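Local structure of LbaCas13a H328A (C2c2) (Lachnospiraceae bacterium NK4A179, 5WLH) at residues Asp105-Asp110 with Glu228-Val233. The protein binds and probably processes precursor CRISPR RNA, and as a guide-directed Cas13a nuclease is expected to cleave target RNA. Numbering follows the deposited sequence.
Sequences DMLSVD and EDFYHV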
# COMPACT_ATOMS: atom_id res chain seq x y z
N ASP A 105 20.83 -40.55 -7.91
CA ASP A 105 21.17 -41.96 -7.93
C ASP A 105 22.13 -42.28 -9.07
O ASP A 105 23.11 -43.01 -8.88
CB ASP A 105 19.90 -42.81 -8.04
CG ASP A 105 18.97 -42.63 -6.86
OD1 ASP A 105 19.43 -42.12 -5.81
OD2 ASP A 105 17.78 -43.00 -6.97
N MET A 106 21.88 -41.73 -10.26
CA MET A 106 22.70 -42.06 -11.42
C MET A 106 24.14 -41.60 -11.25
O MET A 106 25.08 -42.30 -11.64
CB MET A 106 22.09 -41.45 -12.68
CG MET A 106 20.76 -42.04 -13.08
SD MET A 106 19.84 -40.90 -14.13
CE MET A 106 20.95 -40.79 -15.53
N LEU A 107 24.34 -40.42 -10.67
CA LEU A 107 25.67 -39.83 -10.63
C LEU A 107 26.46 -40.23 -9.39
O LEU A 107 27.66 -39.96 -9.33
CB LEU A 107 25.57 -38.30 -10.72
CG LEU A 107 24.79 -37.74 -11.92
CD1 LEU A 107 24.96 -36.22 -12.04
CD2 LEU A 107 25.19 -38.43 -13.23
N SER A 108 25.81 -40.84 -8.40
CA SER A 108 26.48 -41.26 -7.17
C SER A 108 26.89 -42.73 -7.21
O SER A 108 27.38 -43.25 -6.20
CB SER A 108 25.57 -40.99 -5.97
OG SER A 108 24.34 -41.69 -6.12
N VAL A 109 26.71 -43.38 -8.35
CA VAL A 109 26.98 -44.81 -8.49
C VAL A 109 28.43 -45.14 -8.12
O VAL A 109 29.34 -44.30 -8.20
CB VAL A 109 26.65 -45.22 -9.94
CG1 VAL A 109 27.57 -44.49 -10.92
CG2 VAL A 109 26.75 -46.73 -10.13
N ASP A 110 28.64 -46.38 -7.67
CA ASP A 110 29.96 -46.88 -7.32
C ASP A 110 30.54 -46.09 -6.15
O ASP A 110 31.66 -45.57 -6.21
CB ASP A 110 30.90 -46.85 -8.53
CG ASP A 110 31.95 -47.95 -8.50
OD1 ASP A 110 32.04 -48.69 -7.50
OD2 ASP A 110 32.70 -48.06 -9.50
N GLU A 228 24.60 -29.08 -15.69
CA GLU A 228 24.93 -27.73 -15.23
C GLU A 228 23.91 -27.23 -14.23
O GLU A 228 24.25 -26.52 -13.27
CB GLU A 228 25.02 -26.76 -16.41
CG GLU A 228 26.05 -27.10 -17.45
CD GLU A 228 25.92 -26.23 -18.68
OE1 GLU A 228 25.40 -25.10 -18.54
OE2 GLU A 228 26.30 -26.69 -19.79
N ASP A 229 22.64 -27.57 -14.45
CA ASP A 229 21.57 -27.17 -13.55
C ASP A 229 21.62 -27.95 -12.24
O ASP A 229 21.50 -27.37 -11.15
CB ASP A 229 20.22 -27.37 -14.26
CG ASP A 229 19.06 -26.77 -13.49
OD1 ASP A 229 19.19 -25.61 -13.05
OD2 ASP A 229 18.03 -27.45 -13.34
N PHE A 230 21.83 -29.26 -12.34
CA PHE A 230 21.90 -30.12 -11.16
C PHE A 230 23.00 -29.69 -10.21
O PHE A 230 22.81 -29.71 -8.98
CB PHE A 230 22.12 -31.57 -11.61
CG PHE A 230 22.35 -32.54 -10.47
CD1 PHE A 230 21.28 -33.13 -9.83
CD2 PHE A 230 23.63 -32.88 -10.08
CE1 PHE A 230 21.49 -34.04 -8.80
CE2 PHE A 230 23.85 -33.79 -9.06
CZ PHE A 230 22.77 -34.37 -8.42
N TYR A 231 24.16 -29.32 -10.74
CA TYR A 231 25.30 -28.89 -9.94
C TYR A 231 25.33 -27.39 -9.71
O TYR A 231 26.29 -26.89 -9.13
CB TYR A 231 26.60 -29.35 -10.58
CG TYR A 231 26.84 -30.84 -10.42
CD1 TYR A 231 27.13 -31.39 -9.17
CD2 TYR A 231 26.77 -31.70 -11.51
CE1 TYR A 231 27.34 -32.76 -9.01
CE2 TYR A 231 26.98 -33.06 -11.37
CZ TYR A 231 27.26 -33.59 -10.12
OH TYR A 231 27.47 -34.95 -9.99
N HIS A 232 24.29 -26.68 -10.16
CA HIS A 232 24.14 -25.23 -9.96
C HIS A 232 25.40 -24.45 -10.31
O HIS A 232 25.84 -23.57 -9.57
CB HIS A 232 23.71 -24.94 -8.53
CG HIS A 232 22.46 -25.66 -8.12
ND1 HIS A 232 22.48 -26.77 -7.30
CD2 HIS A 232 21.16 -25.44 -8.44
CE1 HIS A 232 21.24 -27.19 -7.12
NE2 HIS A 232 20.43 -26.41 -7.80
N VAL A 233 25.98 -24.76 -11.47
CA VAL A 233 27.28 -24.16 -11.77
C VAL A 233 27.16 -22.66 -11.97
O VAL A 233 28.08 -21.90 -11.63
CB VAL A 233 27.93 -24.84 -12.98
CG1 VAL A 233 28.24 -26.30 -12.65
CG2 VAL A 233 27.02 -24.73 -14.19
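Tyr231 O receives the ammonium groups of two lysines, a hydrogen bond from Lys63 NZ and a weak one from Lys236 NZ, while the end of the same residue's side chain comes up to Leu107. The link between 105-110 and 228-233 is small and apolar, its nearest atom about 6 Å from the bound RNA. Leu107 carries its side alone, mainly through the methyl CD1, with CB also 3.9 Å from Tyr231 OH: with CD1 anti to CA (chi2 -170°), the branch extends from helix 103-107 to the two aromatic rings. Leu107 CD1 lies 3.5 Å from Tyr231 OH and 3.8 Å from Tyr231 CE2, approaching that ring obliquely. The same methyl comes within 4.0 Å of Phe230 CE2, again at a slant. The two rings are set against each other: Phe230 CD2 stands 3.5 Å above the plane of the Tyr231 ring, over its centre, while Tyr231 CD2 lies at the edge of the Phe230 ring. Behind them helix 218-230 closes in a Schellman motif; His232, at positive phi (48°), gives its N to Asp229 O at 3.0 Å, and Val233 N bonds to Glu228 O at 3.1 Å. Were Tyr231 an alanine, Leu107 CD1 would probably lose the ring and hydroxyl it rests on, and the edge of Phe230 one of its neighbours. Phe118 of helix 115-130 touches both Leu107 and Tyr231, and Leu107 also packs on Ile155 of helix 146-155. The contact thus joins helix 103-107 to the residues closing helix 218-230, in a mostly helical surround.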